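Di-haem cytochrome c peroxidase family protein (Burkholderia thailandensis E264, PDB 6NX0) carries two covalently attached c-type hemes and probably acts as a cytochrome c peroxidase that transfers electrons. Local coordinates at residues Glu359-Cys364 / Arg419-Asn424. Numbering follows the deposited sequence.
Sequences EPTQWC and RAYRGN. With NO3 (nitrate ion), chain D.
A disulfide-bonded cysteine, C364, and the 3-10 turn 360-363 before it meet the loop 419-424 through the Y421 ring and the N424 amide, a surface contact within the cytochrome c family region. C364 lies over one ring face: CB is 3.6 Å from the Y421 centroid, 15° off the ring normal, and SG is 3.7 Å from the same centroid, making a sulfur-aromatic contact. A420 CB covers the opposite face. C364 SG stands anti to its own carbonyl carbon (chi1 -73°), which places it over the ring near CZ and CE2 of Y421, and is bonded to C349 SG of helix 348-354. T361 crosses the tyrosine side chain at about a right angle, its CG2 3.8 Å from Y421 OH. Beside the ring, N424 ND2 donates to T361 O at 3.0 Å and to C364 O at 3.0 Å, the latter with an N-H...O angle of 164°. Both acceptors lie close to the amide plane, as expected if each N-H serves one of them. T361 O also accepts from C364 N at 3.2 Å. A water donates to Q362 O and, weakly, to N424 OD1. One amide thus joins a carbonyl of the turn to that of the following cysteine, limiting its own rotation, while the ring packs against the disulfide sulfur.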
ATOM      1  N   GLU A 359      -1.005  23.568  -8.479  1.00 15.36           N
ATOM      2  CA  GLU A 359      -2.077  22.993  -9.281  1.00 14.49           C
ATOM      3  C   GLU A 359      -2.453  21.589  -8.793  1.00 14.70           C
ATOM      4  O   GLU A 359      -2.371  20.615  -9.547  1.00 15.39           O
ATOM      5  CB  GLU A 359      -1.678  22.974 -10.749  1.00 16.49           C
ATOM      6  CG  GLU A 359      -1.623  24.372 -11.308  1.00 15.86           C
ATOM      7  CD  GLU A 359      -2.960  25.054 -11.184  1.00 18.96           C
ATOM      8  OE1 GLU A 359      -3.979  24.335 -11.128  1.00 23.32           O
ATOM      9  OE2 GLU A 359      -2.979  26.286 -11.120  1.00 21.39           O
ATOM     10  N   PRO A 360      -2.928  21.474  -7.560  1.00 13.97           N
ATOM     11  CA  PRO A 360      -3.064  20.145  -6.953  1.00 12.24           C
ATOM     12  C   PRO A 360      -4.069  19.249  -7.644  1.00 13.22           C
ATOM     13  O   PRO A 360      -3.943  18.022  -7.537  1.00 13.27           O
ATOM     14  CB  PRO A 360      -3.481  20.469  -5.510  1.00 14.62           C
ATOM     15  CG  PRO A 360      -3.999  21.899  -5.550  1.00 15.76           C
ATOM     16  CD  PRO A 360      -3.233  22.571  -6.622  1.00 14.97           C
ATOM     17  N   THR A 361      -5.091  19.789  -8.331  1.00 10.07           N
ATOM     18  CA  THR A 361      -6.106  18.922  -8.920  1.00 11.56           C
ATOM     19  C   THR A 361      -5.594  18.178 -10.150  1.00 12.07           C
ATOM     20  O   THR A 361      -6.294  17.277 -10.633  1.00 13.04           O
ATOM     21  CB  THR A 361      -7.374  19.714  -9.270  1.00 13.83           C
ATOM     22  OG1 THR A 361      -7.076  20.676 -10.277  1.00 15.98           O
ATOM     23  CG2 THR A 361      -7.948  20.413  -8.007  1.00 15.16           C
ATOM     24  N   GLN A 362      -4.388  18.496 -10.638  1.00 13.60           N
ATOM     25  CA  GLN A 362      -3.810  17.690 -11.703  1.00 13.31           C
ATOM     26  C   GLN A 362      -3.558  16.274 -11.219  1.00 15.49           C
ATOM     27  O   GLN A 362      -3.424  15.364 -12.045  1.00 15.41           O
ATOM     28  CB  GLN A 362      -2.504  18.296 -12.209  1.00 13.86           C
ATOM     29  CG  GLN A 362      -1.359  18.167 -11.236  1.00 14.27           C
ATOM     30  CD  GLN A 362      -0.121  18.954 -11.648  1.00 23.12           C
ATOM     31  OE1 GLN A 362       0.284  19.914 -10.971  1.00 22.12           O
ATOM     32  NE2 GLN A 362       0.507  18.529 -12.737  1.00 22.63           N
ATOM     33  N   TRP A 363      -3.516  16.080  -9.903  1.00 13.11           N
ATOM     34  CA  TRP A 363      -3.223  14.791  -9.286  1.00 12.88           C
ATOM     35  C   TRP A 363      -4.473  14.060  -8.819  1.00 12.46           C
ATOM     36  O   TRP A 363      -4.351  13.022  -8.170  1.00 11.65           O
ATOM     37  CB  TRP A 363      -2.283  14.960  -8.090  1.00 13.42           C
ATOM     38  CG  TRP A 363      -1.015  15.673  -8.417  1.00 17.76           C
ATOM     39  CD1 TRP A 363      -0.609  16.893  -7.936  1.00 18.02           C
ATOM     40  CD2 TRP A 363       0.009  15.228  -9.303  1.00 17.14           C
ATOM     41  NE1 TRP A 363       0.609  17.234  -8.479  1.00 18.52           N
ATOM     42  CE2 TRP A 363       1.009  16.228  -9.323  1.00 15.93           C
ATOM     43  CE3 TRP A 363       0.178  14.084 -10.087  1.00 15.30           C
ATOM     44  CZ2 TRP A 363       2.163  16.107 -10.089  1.00 18.68           C
ATOM     45  CZ3 TRP A 363       1.311  13.970 -10.849  1.00 17.78           C
ATOM     46  CH2 TRP A 363       2.293  14.970 -10.851  1.00 18.21           C
ATOM     47  N   CYS A 364      -5.664  14.577  -9.083  1.00 10.89           N
ATOM     48  CA  CYS A 364      -6.861  13.827  -8.730  1.00 10.62           C
ATOM     49  C   CYS A 364      -6.907  12.545  -9.550  1.00  9.89           C
ATOM     50  O   CYS A 364      -6.586  12.537 -10.741  1.00 11.99           O
ATOM     51  CB  CYS A 364      -8.116  14.673  -8.934  1.00 11.36           C
ATOM     52  SG  CYS A 364      -8.349  15.986  -7.668  1.00 14.00           S
ATOM     53  N   ARG A 419     -16.371  13.617 -13.562  1.00 15.73           N
ATOM     54  CA  ARG A 419     -16.211  14.112 -14.932  1.00 13.97           C
ATOM     55  C   ARG A 419     -15.079  15.120 -15.028  1.00 13.19           C
ATOM     56  O   ARG A 419     -14.333  15.139 -16.023  1.00 14.23           O
ATOM     57  CB  ARG A 419     -17.508  14.758 -15.427  1.00 17.46           C
ATOM     58  CG  ARG A 419     -18.502  13.764 -15.982  1.00 30.31           C
ATOM     59  CD  ARG A 419     -19.782  14.439 -16.459  1.00 37.68           C
ATOM     60  NE  ARG A 419     -20.635  14.797 -15.334  1.00 44.13           N
ATOM     61  CZ  ARG A 419     -20.904  16.039 -14.936  1.00 56.45           C
ATOM     62  NH1 ARG A 419     -21.689  16.222 -13.878  1.00 49.59           N
ATOM     63  NH2 ARG A 419     -20.411  17.092 -15.588  1.00 50.11           N
ATOM     64  N   ALA A 420     -14.901  15.923 -13.976  1.00 13.14           N
ATOM     65  CA  ALA A 420     -13.887  16.969 -13.971  1.00 11.15           C
ATOM     66  C   ALA A 420     -12.468  16.435 -14.077  1.00 12.79           C
ATOM     67  O   ALA A 420     -11.578  17.181 -14.474  1.00 13.05           O
ATOM     68  CB  ALA A 420     -13.972  17.806 -12.697  1.00 13.77           C
ATOM     69  N   TYR A 421     -12.227  15.170 -13.726  1.00 10.68           N
ATOM     70  CA  TYR A 421     -10.872  14.636 -13.677  1.00 10.59           C
ATOM     71  C   TYR A 421     -10.675  13.438 -14.589  1.00 12.06           C
ATOM     72  O   TYR A 421      -9.612  12.792 -14.526  1.00 12.80           O
ATOM     73  CB  TYR A 421     -10.489  14.261 -12.233  1.00 10.41           C
ATOM     74  CG  TYR A 421     -10.667  15.404 -11.275  1.00 11.91           C
ATOM     75  CD1 TYR A 421     -10.109  16.659 -11.546  1.00 14.49           C
ATOM     76  CD2 TYR A 421     -11.387  15.245 -10.097  1.00 14.51           C
ATOM     77  CE1 TYR A 421     -10.295  17.719 -10.673  1.00 16.66           C
ATOM     78  CE2 TYR A 421     -11.570  16.297  -9.223  1.00 15.84           C
ATOM     79  CZ  TYR A 421     -11.011  17.527  -9.515  1.00 19.38           C
ATOM     80  OH  TYR A 421     -11.175  18.586  -8.642  1.00 20.25           O
ATOM     81  N   ARG A 422     -11.646  13.121 -15.448  1.00 10.90           N
ATOM     82  CA  ARG A 422     -11.473  11.973 -16.332  1.00 10.97           C
ATOM     83  C   ARG A 422     -10.245  12.106 -17.232  1.00 12.24           C
ATOM     84  O   ARG A 422      -9.606  11.103 -17.554  1.00 12.69           O
ATOM     85  CB  ARG A 422     -12.746  11.765 -17.127  1.00 17.17           C
ATOM     86  CG  ARG A 422     -13.870  11.405 -16.152  1.00 25.59           C
ATOM     87  CD  ARG A 422     -14.801  10.326 -16.635  1.00 33.95           C
ATOM     88  NE  ARG A 422     -16.002  10.237 -15.802  1.00 31.20           N
ATOM     89  CZ  ARG A 422     -17.244  10.450 -16.243  1.00 34.98           C
ATOM     90  NH1 ARG A 422     -17.475  10.781 -17.511  1.00 29.98           N
ATOM     91  NH2 ARG A 422     -18.268  10.327 -15.406  1.00 38.61           N
ATOM     92  N   GLY A 423      -9.870  13.320 -17.630  1.00 11.95           N
ATOM     93  CA  GLY A 423      -8.672  13.534 -18.432  1.00 13.13           C
ATOM     94  C   GLY A 423      -7.363  13.283 -17.708  1.00 10.64           C
ATOM     95  O   GLY A 423      -6.312  13.216 -18.348  1.00 12.47           O
ATOM     96  N   ASN A 424      -7.402  13.156 -16.383  1.00 10.90           N
ATOM     97  CA  ASN A 424      -6.206  12.856 -15.619  1.00 11.35           C
ATOM     98  C   ASN A 424      -5.827  11.389 -15.740  1.00 11.48           C
ATOM     99  O   ASN A 424      -4.692  11.025 -15.417  1.00 11.74           O
ATOM    100  CB  ASN A 424      -6.405  13.152 -14.133  1.00  9.38           C
ATOM    101  CG  ASN A 424      -6.392  14.637 -13.777  1.00 11.92           C
ATOM    102  OD1 ASN A 424      -6.197  15.520 -14.615  1.00 14.94           O
ATOM    103  ND2 ASN A 424      -6.624  14.913 -12.493  1.00 11.34           N
TER
HETATM  104  N   NO3 D 603     -10.358  16.583 -17.063  1.00 15.14           N
HETATM  105  O1  NO3 D 603     -10.434  17.815 -17.369  1.00 15.86           O
HETATM  106  O2  NO3 D 603     -11.302  15.810 -17.307  1.00 12.69           O
HETATM  107  O3  NO3 D 603      -9.346  16.161 -16.468  1.00 14.59           O
HETATM  108  O   HOH W   1      -3.257  15.566 -14.959  1.00 22.32           O